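Local coordinates for protein putative acetyltransferase Ta0821 (Thermoplasma acidophilum DSM 1728, PDB 3C26) that is a putative GNAT-family acetyltransferase that probably transfers an acyl group to a substrate not yet identified, at residues 174-179 and 257-262; 196-199 and 204-207; 217-222 and 245-250; 226-231 and 239-244. All coordinates share one frame; numbering follows the deposited sequence.

Interaction 1 of 4, residues 174-179 and 257-262; sequences CFFIDW and SSLTVW
Leu259 rests its CD2 methyl against two aromatic rings of the 174-179 segment, Phe176 and Trp179. The methyl lies 3.7 Å from Phe176 CZ and, on the indole side, 3.8 Å from Trp179 CZ3; both side chains cross that of Leu259 at about a right angle. Two residues on along the same strand face, Val261 brings CG2 to 3.6 Å from Phe176 CE2, so the far end of the phenyl ring meets two branched residues obliquely. Leu259 CG stands anti to the backbone N (chi1 -170°), which carries the isobutyl group across to the rings. Phe176, by contrast, has chi1 at -115°, well off a staggered value, perhaps a price of fitting its ring among Leu259, Val261, Tyr146 and Phe218. Trp179 O sits at the edge of the same phenyl ring, in its plane, and the indole stacks on Tyr48. Asp178 and Trp179 both take positive phi, as in a type I' turn, and link strands 174-177 and 180-183; the end of the indole comes nearer to Leu259 than its base does. Large flat groups and branched aliphatics suit this buried seam because the atoms that meet are all carbon. Strand 258-265 runs between strands 119-125 and 141-153, the place the seventh strand commonly takes in the GNAT fold, and the aromatic hairpin packs against it.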
# COMPACT_ATOMS: atom_id res chain seq x y z
N CYS A 174 -0.01 -22.92 -15.05
CA CYS A 174 0.56 -22.72 -13.69
C CYS A 174 -0.44 -21.91 -12.97
O CYS A 174 -1.01 -20.99 -13.54
CB CYS A 174 1.91 -22.03 -13.69
SG CYS A 174 3.13 -22.84 -14.67
N PHE A 175 -0.64 -22.30 -11.71
CA PHE A 175 -1.68 -21.76 -10.85
C PHE A 175 -1.25 -21.66 -9.41
O PHE A 175 -0.41 -22.38 -8.94
CB PHE A 175 -2.88 -22.74 -10.75
CG PHE A 175 -3.24 -23.43 -12.02
CD1 PHE A 175 -2.63 -24.62 -12.38
CD2 PHE A 175 -4.27 -22.92 -12.82
CE1 PHE A 175 -2.97 -25.25 -13.52
CE2 PHE A 175 -4.63 -23.57 -13.99
CZ PHE A 175 -3.98 -24.73 -14.34
N PHE A 176 -1.90 -20.74 -8.71
CA PHE A 176 -1.78 -20.61 -7.26
C PHE A 176 -2.82 -21.50 -6.68
O PHE A 176 -4.01 -21.32 -6.94
CB PHE A 176 -1.98 -19.18 -6.76
CG PHE A 176 -0.77 -18.57 -6.13
CD1 PHE A 176 -0.06 -19.26 -5.17
CD2 PHE A 176 -0.38 -17.29 -6.45
CE1 PHE A 176 1.05 -18.71 -4.55
CE2 PHE A 176 0.74 -16.73 -5.84
CZ PHE A 176 1.45 -17.46 -4.87
N ILE A 177 -2.38 -22.52 -5.97
CA ILE A 177 -3.28 -23.37 -5.26
C ILE A 177 -2.79 -23.54 -3.82
O ILE A 177 -1.65 -23.94 -3.58
CB ILE A 177 -3.42 -24.71 -5.92
CG1 ILE A 177 -3.97 -24.53 -7.35
CG2 ILE A 177 -4.37 -25.61 -5.15
CD1 ILE A 177 -4.34 -25.84 -8.00
N ASP A 178 -3.66 -23.24 -2.87
CA ASP A 178 -3.27 -23.35 -1.45
C ASP A 178 -1.88 -22.77 -1.21
O ASP A 178 -1.00 -23.42 -0.64
CB ASP A 178 -3.31 -24.80 -0.98
CG ASP A 178 -3.02 -24.96 0.52
OD1 ASP A 178 -3.34 -24.08 1.30
OD2 ASP A 178 -2.51 -26.02 0.93
N TRP A 179 -1.69 -21.55 -1.70
CA TRP A 179 -0.46 -20.74 -1.51
C TRP A 179 0.83 -21.29 -2.10
O TRP A 179 1.95 -20.91 -1.72
CB TRP A 179 -0.23 -20.38 -0.03
CG TRP A 179 -1.30 -19.52 0.53
CD1 TRP A 179 -2.49 -19.95 1.08
CD2 TRP A 179 -1.34 -18.08 0.56
NE1 TRP A 179 -3.24 -18.88 1.43
CE2 TRP A 179 -2.56 -17.72 1.17
CE3 TRP A 179 -0.48 -17.07 0.14
CZ2 TRP A 179 -2.94 -16.39 1.37
CZ3 TRP A 179 -0.86 -15.74 0.35
CH2 TRP A 179 -2.09 -15.43 0.95
N SER A 257 -1.10 -2.99 -4.22
CA SER A 257 -0.08 -3.98 -4.09
C SER A 257 -0.44 -5.31 -4.69
O SER A 257 -1.56 -5.55 -5.09
CB SER A 257 0.30 -4.16 -2.62
OG SER A 257 -0.70 -4.90 -1.93
N SER A 258 0.57 -6.16 -4.75
CA SER A 258 0.44 -7.48 -5.34
C SER A 258 1.26 -8.56 -4.64
O SER A 258 2.18 -8.29 -3.85
CB SER A 258 0.81 -7.46 -6.84
OG SER A 258 2.20 -7.41 -7.11
N LEU A 259 0.83 -9.79 -4.88
CA LEU A 259 1.57 -10.98 -4.46
C LEU A 259 2.35 -11.50 -5.66
O LEU A 259 1.80 -12.00 -6.63
CB LEU A 259 0.67 -12.08 -3.91
CG LEU A 259 1.47 -13.22 -3.24
CD1 LEU A 259 2.15 -12.69 -1.98
CD2 LEU A 259 0.57 -14.40 -2.92
N THR A 260 3.66 -11.40 -5.55
CA THR A 260 4.54 -11.77 -6.64
C THR A 260 5.12 -13.14 -6.41
O THR A 260 5.31 -13.55 -5.27
CB THR A 260 5.70 -10.73 -6.80
OG1 THR A 260 6.62 -10.82 -5.70
CG2 THR A 260 5.14 -9.28 -6.90
N VAL A 261 5.37 -13.81 -7.54
CA VAL A 261 6.00 -15.15 -7.58
C VAL A 261 7.38 -15.12 -8.24
O VAL A 261 7.58 -14.69 -9.37
CB VAL A 261 5.08 -16.22 -8.29
CG1 VAL A 261 5.68 -17.65 -8.21
CG2 VAL A 261 3.69 -16.16 -7.74
N TRP A 262 8.34 -15.58 -7.44
CA TRP A 262 9.75 -15.73 -7.81
C TRP A 262 10.17 -17.19 -7.95
O TRP A 262 9.72 -18.08 -7.22
CB TRP A 262 10.61 -15.00 -6.79
CG TRP A 262 10.40 -13.51 -6.83
CD1 TRP A 262 9.28 -12.85 -6.42
CD2 TRP A 262 11.30 -12.50 -7.34
NE1 TRP A 262 9.42 -11.49 -6.63
CE2 TRP A 262 10.64 -11.25 -7.20
CE3 TRP A 262 12.58 -12.53 -7.89
CZ2 TRP A 262 11.24 -10.05 -7.56
CZ3 TRP A 262 13.17 -11.33 -8.28
CH2 TRP A 262 12.50 -10.11 -8.12

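Interaction 2 of 4, residues 196-199 and 204-207; sequences NNLI and TFVY
Leu198 CD2 is the apolar centre of this beta hairpin, in which strand 198-200 turns back along strand 204-211, and it touches Phe205 CE2 at 3.6 Å. The same methyl reaches the edge of the Tyr207 ring, close to its plane, and approaches Tyr207 CB at 4.1 Å. Phe205 and Tyr207 are two residues apart and so share a strand face. Leu198, the non-hydrogen-bonded partner of Tyr207, stands on that face too, and its CD2 methyl thus joins the outer part of the Phe205 ring to the base of Tyr207. Phe205 also stacks on Phe175, so the leucine borders a larger aromatic cluster.

The other face carries Ile199 and Val206, beta-branched residues well suited to extended strands, whose CB atoms lie 4.2 Å apart. Val206 goes on to pack against Leu217 of the next strand. Theirs is the hydrogen-bonded pair: Ile199 N gives a nearly straight bond of 2.9 Å to Val206 O. The return bond, Val206 N to Ile199 O, is equally short and just as straight.

Farther out, Asn197 lies beside Tyr207, both side chains pointing the same way and the amide only 19° from parallel to the ring. With Tyr207 CG anti to the backbone N (chi1 176°), the ring extends alongside the asparagine, and Asn197 CB comes to 3.5 Å from Tyr207 CE1. The polar end has its partner on Phe208, the residue after Tyr207, where Asn197 ND2 hydrogen-bonds to Phe208 O.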
# COMPACT_ATOMS: atom_id res chain seq x y z
N ASN A 196 -12.36 -29.72 -3.50
CA ASN A 196 -13.32 -29.08 -2.59
C ASN A 196 -13.02 -27.61 -2.35
O ASN A 196 -13.77 -26.90 -1.66
CB ASN A 196 -13.38 -29.80 -1.23
CG ASN A 196 -14.26 -31.03 -1.27
OD1 ASN A 196 -15.18 -31.15 -2.10
ND2 ASN A 196 -13.99 -31.96 -0.36
N ASN A 197 -11.93 -27.15 -2.95
CA ASN A 197 -11.52 -25.76 -2.87
C ASN A 197 -11.34 -25.12 -4.23
O ASN A 197 -10.69 -24.13 -4.34
CB ASN A 197 -10.21 -25.60 -2.09
CG ASN A 197 -10.36 -25.88 -0.62
OD1 ASN A 197 -10.37 -27.02 -0.22
ND2 ASN A 197 -10.43 -24.84 0.18
N LEU A 198 -11.92 -25.71 -5.27
CA LEU A 198 -11.80 -25.18 -6.60
C LEU A 198 -13.15 -24.91 -7.26
O LEU A 198 -14.13 -25.63 -7.10
CB LEU A 198 -10.96 -26.13 -7.47
CG LEU A 198 -9.47 -26.16 -7.13
CD1 LEU A 198 -8.80 -27.47 -7.57
CD2 LEU A 198 -8.77 -24.95 -7.76
N ILE A 199 -13.15 -23.81 -8.01
CA ILE A 199 -14.25 -23.43 -8.88
C ILE A 199 -13.59 -23.44 -10.25
O ILE A 199 -12.79 -22.56 -10.57
CB ILE A 199 -14.84 -22.06 -8.58
CG1 ILE A 199 -15.44 -22.05 -7.17
CG2 ILE A 199 -15.91 -21.71 -9.60
CD1 ILE A 199 -15.97 -20.71 -6.76
N THR A 204 -12.83 -20.26 -16.15
CA THR A 204 -12.79 -19.97 -14.71
C THR A 204 -11.94 -21.01 -13.97
O THR A 204 -12.09 -22.20 -14.10
CB THR A 204 -14.18 -19.91 -14.06
OG1 THR A 204 -15.04 -19.03 -14.79
CG2 THR A 204 -14.04 -19.38 -12.67
N PHE A 205 -10.98 -20.51 -13.22
CA PHE A 205 -10.14 -21.38 -12.42
C PHE A 205 -9.75 -20.60 -11.18
O PHE A 205 -8.85 -19.78 -11.20
CB PHE A 205 -8.92 -21.81 -13.22
CG PHE A 205 -8.14 -22.93 -12.60
CD1 PHE A 205 -7.89 -24.10 -13.29
CD2 PHE A 205 -7.73 -22.84 -11.29
CE1 PHE A 205 -7.17 -25.13 -12.69
CE2 PHE A 205 -7.03 -23.85 -10.69
CZ PHE A 205 -6.74 -25.00 -11.38
N VAL A 206 -10.53 -20.83 -10.12
CA VAL A 206 -10.40 -20.14 -8.84
C VAL A 206 -10.18 -21.10 -7.66
O VAL A 206 -10.90 -22.08 -7.45
CB VAL A 206 -11.67 -19.26 -8.53
CG1 VAL A 206 -11.55 -18.51 -7.21
CG2 VAL A 206 -11.94 -18.30 -9.65
N TYR A 207 -9.16 -20.79 -6.92
CA TYR A 207 -8.89 -21.50 -5.68
C TYR A 207 -9.38 -20.63 -4.51
O TYR A 207 -9.07 -19.45 -4.44
CB TYR A 207 -7.40 -21.81 -5.53
CG TYR A 207 -7.13 -22.45 -4.21
CD1 TYR A 207 -7.27 -23.82 -4.02
CD2 TYR A 207 -6.81 -21.67 -3.10
CE1 TYR A 207 -7.05 -24.39 -2.77
CE2 TYR A 207 -6.62 -22.23 -1.87
CZ TYR A 207 -6.74 -23.56 -1.69
OH TYR A 207 -6.53 -24.03 -0.41

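Interaction 3 of 4, residues 217-222 and 245-250; sequences LFVNDS and KALANG. With EDO (1,2-ethanediol), chain F.
At a classic beta bulge, with Asn220 and Asp221 both facing Phe205, the end of strand 214-221 meets Leu247 of the short helix 245-248. Leu247 alone on the helix makes the contact. Its CG is anti to the carbonyl carbon (chi1 -59°), and this sends the two methyls toward the strand. CD1 packs on Val219 CG1 at 3.8 Å; the same methyl also lies 3.7 Å from Ser222 N and close to Asp221 CA. Leu247 CD2 lies 3.8 Å from Ser222 O. A branched leucine suits a site that is partly side chain and partly main chain, since its two methyls can spread over both together.

Strand 214-221 lies here in the C-terminal half of this GNAT-family protein, between strand 204-211, to which it runs antiparallel, and strand 237-243, to which it is parallel. Helix 245-248 begins directly after the latter, and Arg244 at its N-cap position hydrogen-bonds through NE to Asn220 O. The two polar side chains of the bulge have separate partners: Asn220 OD1 meets Tyr146 OH and Phe176 N, while Asp221 OD2 bonds to Tyr168 OH. Asp221 OD1 accepts a weak, strongly bent bond of 2.7 Å from Ser222 N, whose OG pairs with Asp224 N.

At the start of the helix, Lys245 bends at chi2 (60°) and touches Glu144 and Glu145 of strand 141-153. Its NZ donates to O1 of a 1,2-ethanediol, probably from the crystallisation liquor, at 2.6 Å.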
# COMPACT_ATOMS: atom_id res chain seq x y z
N LEU A 217 -9.62 -15.74 -2.17
CA LEU A 217 -9.84 -16.29 -3.50
C LEU A 217 -8.70 -15.93 -4.40
O LEU A 217 -8.34 -14.77 -4.54
CB LEU A 217 -11.19 -15.82 -4.11
CG LEU A 217 -12.40 -16.09 -3.17
CD1 LEU A 217 -12.74 -14.88 -2.30
CD2 LEU A 217 -13.64 -16.51 -3.99
N PHE A 218 -8.11 -16.94 -5.01
CA PHE A 218 -7.05 -16.78 -5.98
C PHE A 218 -7.59 -17.00 -7.39
O PHE A 218 -7.90 -18.11 -7.81
CB PHE A 218 -5.92 -17.75 -5.73
CG PHE A 218 -5.10 -17.42 -4.58
CD1 PHE A 218 -5.57 -17.59 -3.28
CD2 PHE A 218 -3.83 -16.86 -4.76
CE1 PHE A 218 -4.78 -17.26 -2.21
CE2 PHE A 218 -3.02 -16.55 -3.66
CZ PHE A 218 -3.50 -16.72 -2.40
N VAL A 219 -7.68 -15.92 -8.13
CA VAL A 219 -8.26 -15.98 -9.47
C VAL A 219 -7.15 -16.20 -10.46
O VAL A 219 -6.44 -15.29 -10.85
CB VAL A 219 -9.04 -14.73 -9.80
CG1 VAL A 219 -9.79 -14.87 -11.17
CG2 VAL A 219 -10.02 -14.48 -8.68
N ASN A 220 -7.03 -17.47 -10.83
CA ASN A 220 -6.02 -17.95 -11.78
C ASN A 220 -6.39 -17.77 -13.25
O ASN A 220 -5.53 -17.71 -14.12
CB ASN A 220 -5.73 -19.42 -11.50
CG ASN A 220 -4.97 -19.63 -10.19
OD1 ASN A 220 -3.89 -19.09 -10.01
ND2 ASN A 220 -5.55 -20.41 -9.26
N ASP A 221 -7.69 -17.73 -13.49
CA ASP A 221 -8.26 -17.54 -14.82
C ASP A 221 -9.75 -17.24 -14.72
O ASP A 221 -10.46 -17.66 -13.80
CB ASP A 221 -8.04 -18.75 -15.74
CG ASP A 221 -8.12 -18.37 -17.25
OD1 ASP A 221 -8.48 -17.19 -17.57
OD2 ASP A 221 -7.78 -19.24 -18.09
N SER A 222 -10.20 -16.44 -15.67
CA SER A 222 -11.62 -16.10 -15.78
C SER A 222 -11.90 -15.42 -17.11
O SER A 222 -11.06 -14.67 -17.58
CB SER A 222 -12.06 -15.16 -14.65
OG SER A 222 -13.41 -14.79 -14.88
N LYS A 245 -2.20 -11.13 -12.78
CA LYS A 245 -1.91 -9.83 -13.44
C LYS A 245 -2.63 -9.58 -14.79
O LYS A 245 -3.27 -8.52 -15.02
CB LYS A 245 -0.40 -9.67 -13.59
CG LYS A 245 0.05 -8.37 -14.17
CD LYS A 245 -0.40 -7.24 -13.32
CE LYS A 245 0.45 -6.01 -13.49
NZ LYS A 245 -0.06 -4.86 -12.67
N ALA A 246 -2.60 -10.59 -15.65
CA ALA A 246 -3.12 -10.44 -17.00
C ALA A 246 -4.60 -10.19 -16.96
O ALA A 246 -5.13 -9.53 -17.87
CB ALA A 246 -2.82 -11.65 -17.88
N LEU A 247 -5.25 -10.67 -15.91
CA LEU A 247 -6.69 -10.46 -15.74
C LEU A 247 -7.01 -9.15 -15.03
O LEU A 247 -8.07 -8.53 -15.22
CB LEU A 247 -7.29 -11.56 -14.87
CG LEU A 247 -7.20 -13.02 -15.27
CD1 LEU A 247 -8.11 -13.74 -14.36
CD2 LEU A 247 -7.66 -13.20 -16.66
N ALA A 248 -6.08 -8.77 -14.16
CA ALA A 248 -6.24 -7.61 -13.25
C ALA A 248 -6.24 -6.33 -14.08
O ALA A 248 -6.79 -5.28 -13.73
CB ALA A 248 -5.09 -7.59 -12.23
N ASN A 249 -5.67 -6.49 -15.24
CA ASN A 249 -5.47 -5.39 -16.15
C ASN A 249 -6.80 -4.92 -16.69
O ASN A 249 -6.96 -3.79 -17.11
CB ASN A 249 -4.48 -5.80 -17.27
CG ASN A 249 -3.04 -5.97 -16.76
OD1 ASN A 249 -2.67 -5.44 -15.72
ND2 ASN A 249 -2.23 -6.69 -17.51
N GLY A 250 -7.80 -5.78 -16.61
CA GLY A 250 -9.15 -5.46 -17.12
C GLY A 250 -10.15 -5.10 -16.02
O GLY A 250 -11.34 -4.95 -16.25
C1 EDO F . 0.10 -3.93 -9.79
O1 EDO F . 0.63 -5.20 -10.23
C2 EDO F . 0.08 -3.79 -8.27
O2 EDO F . 1.30 -3.20 -7.79

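Interaction 4 of 4, residues 226-231 and 239-244; sequences SSFIEK and ITFYVR
In the beta-alpha-beta unit formed by strand 214-221, helix 225-232 and strand 237-243, Ile229 and Phe228 of the helix pack on Phe241 of the second strand. Helix 226-231 runs nearly antiparallel to strand 239-243, at 166°, with the axes 10.4 Å apart at closest approach. The main interaction is a CH-pi contact: Ile229 CG1 stands 3.9 Å from the centroid of the Phe241 ring, only 13° off its normal and so over the centre of one face. Ile229 CG1 is anti to the carbonyl carbon (chi1 -75°), which sets the ethyl branch over the ring and lets CD1 run on to Val243 CG2, 4.2 Å away. The CG2 branch meets the rim atom Phe241 CE1. Phe228 approaches differently, with CE2 at the edge of the Phe241 ring, in its plane, 4.0 Å from Phe241 CE2. Phe241 and Val243 alternate with Tyr242, so both turn to the helix while Tyr242 stacks on Phe218. A flat ring suits this place between helix and strand, because it offers a face to the branched isoleucine and an edge to its aromatic neighbour. Its outer end reaches the helix backbone, Phe241 CZ lying 4.0 Å from Ile229 CA.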
# COMPACT_ATOMS: atom_id res chain seq x y z
N SER A 226 -14.11 -9.22 -13.60
CA SER A 226 -14.95 -8.16 -12.96
C SER A 226 -16.24 -8.73 -12.39
O SER A 226 -16.63 -8.44 -11.27
CB SER A 226 -15.31 -7.05 -13.94
OG SER A 226 -14.16 -6.35 -14.34
N SER A 227 -16.91 -9.57 -13.18
CA SER A 227 -18.21 -10.13 -12.74
C SER A 227 -18.03 -11.10 -11.61
O SER A 227 -18.85 -11.19 -10.68
CB SER A 227 -18.94 -10.85 -13.88
OG SER A 227 -19.53 -9.92 -14.76
N PHE A 228 -16.94 -11.85 -11.70
CA PHE A 228 -16.63 -12.83 -10.65
C PHE A 228 -16.42 -12.10 -9.31
O PHE A 228 -16.92 -12.50 -8.25
CB PHE A 228 -15.41 -13.69 -11.02
CG PHE A 228 -15.15 -14.76 -10.02
CD1 PHE A 228 -15.78 -15.99 -10.12
CD2 PHE A 228 -14.34 -14.51 -8.90
CE1 PHE A 228 -15.58 -16.98 -9.14
CE2 PHE A 228 -14.16 -15.46 -7.93
CZ PHE A 228 -14.78 -16.70 -8.04
N ILE A 229 -15.70 -11.01 -9.35
CA ILE A 229 -15.43 -10.26 -8.13
C ILE A 229 -16.69 -9.60 -7.61
O ILE A 229 -16.96 -9.58 -6.42
CB ILE A 229 -14.36 -9.19 -8.35
CG1 ILE A 229 -12.99 -9.85 -8.43
CG2 ILE A 229 -14.38 -8.20 -7.23
CD1 ILE A 229 -11.98 -8.97 -8.98
N GLU A 230 -17.44 -9.02 -8.53
CA GLU A 230 -18.65 -8.27 -8.15
C GLU A 230 -19.66 -9.18 -7.45
O GLU A 230 -20.34 -8.77 -6.51
CB GLU A 230 -19.29 -7.59 -9.35
CG GLU A 230 -20.67 -7.02 -9.04
CD GLU A 230 -20.60 -5.88 -8.04
OE1 GLU A 230 -19.50 -5.33 -7.84
OE2 GLU A 230 -21.67 -5.50 -7.47
N LYS A 231 -19.71 -10.44 -7.89
CA LYS A 231 -20.62 -11.44 -7.31
C LYS A 231 -20.25 -11.90 -5.91
O LYS A 231 -21.10 -12.01 -5.02
CB LYS A 231 -20.66 -12.71 -8.16
CG LYS A 231 -21.39 -13.87 -7.48
CD LYS A 231 -21.66 -15.05 -8.44
N ILE A 239 -12.99 -10.29 2.56
CA ILE A 239 -12.92 -10.98 1.25
C ILE A 239 -11.80 -10.40 0.42
O ILE A 239 -11.82 -9.22 0.05
CB ILE A 239 -14.25 -10.92 0.43
CG1 ILE A 239 -15.44 -11.32 1.29
CG2 ILE A 239 -14.18 -11.86 -0.78
CD1 ILE A 239 -15.25 -12.65 2.04
N THR A 240 -10.82 -11.25 0.12
CA THR A 240 -9.60 -10.86 -0.60
C THR A 240 -9.38 -11.73 -1.84
O THR A 240 -9.33 -12.99 -1.79
CB THR A 240 -8.31 -10.96 0.30
OG1 THR A 240 -8.55 -10.39 1.62
CG2 THR A 240 -7.09 -10.28 -0.36
N PHE A 241 -9.25 -11.01 -2.94
CA PHE A 241 -8.96 -11.61 -4.24
C PHE A 241 -7.56 -11.32 -4.61
O PHE A 241 -7.12 -10.18 -4.59
CB PHE A 241 -9.85 -11.04 -5.33
CG PHE A 241 -11.32 -11.26 -5.09
CD1 PHE A 241 -12.03 -10.37 -4.29
CD2 PHE A 241 -11.99 -12.34 -5.65
CE1 PHE A 241 -13.36 -10.55 -4.06
CE2 PHE A 241 -13.35 -12.52 -5.41
CZ PHE A 241 -14.03 -11.63 -4.64
N TYR A 242 -6.87 -12.42 -4.95
CA TYR A 242 -5.53 -12.38 -5.52
C TYR A 242 -5.75 -12.76 -6.97
O TYR A 242 -6.10 -13.88 -7.28
CB TYR A 242 -4.63 -13.36 -4.82
CG TYR A 242 -4.39 -13.07 -3.35
CD1 TYR A 242 -5.26 -13.51 -2.36
CD2 TYR A 242 -3.28 -12.39 -2.95
CE1 TYR A 242 -5.02 -13.28 -1.05
CE2 TYR A 242 -3.00 -12.16 -1.62
CZ TYR A 242 -3.88 -12.59 -0.67
OH TYR A 242 -3.61 -12.29 0.64
N VAL A 243 -5.59 -11.78 -7.84
CA VAL A 243 -5.95 -11.92 -9.26
C VAL A 243 -4.75 -11.88 -10.17
O VAL A 243 -3.91 -11.04 -10.04
CB VAL A 243 -6.97 -10.82 -9.68
CG1 VAL A 243 -7.45 -11.04 -11.11
CG2 VAL A 243 -8.18 -10.82 -8.76
N ARG A 244 -4.66 -12.87 -11.06
CA ARG A 244 -3.53 -12.96 -11.93
C ARG A 244 -3.41 -11.67 -12.74
O ARG A 244 -4.38 -11.15 -13.27
CB ARG A 244 -3.59 -14.21 -12.84
CG ARG A 244 -2.27 -14.41 -13.64
CD ARG A 244 -2.44 -15.39 -14.77
NE ARG A 244 -2.85 -16.73 -14.36
CZ ARG A 244 -2.04 -17.73 -14.01
NH1 ARG A 244 -0.75 -17.57 -13.95
NH2 ARG A 244 -2.56 -18.89 -13.71

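In the fold
Interaction 1 spans the longest loop, from 174-179 to 257-262, and the other three nest inside it. The first to close within that loop is interaction 2, a short hairpin complete by residue 207. Strand 204-211 then leads into strand 214-221, where interaction 3 opens; its loop runs to helix 245-248 and encloses interaction 4. None of the loops cross. Backbone bonds such as Tyr207 O to Phe218 N and Val219 N to Tyr242 O join interactions 2, 3 and 4 across neighbouring strands. Phe176 N to Asn220 OD1 and Arg244 NH2 to Cys174 O tie interactions 3 and 4 to interaction 1, which connects this C-terminal half to the strand beside 119-125.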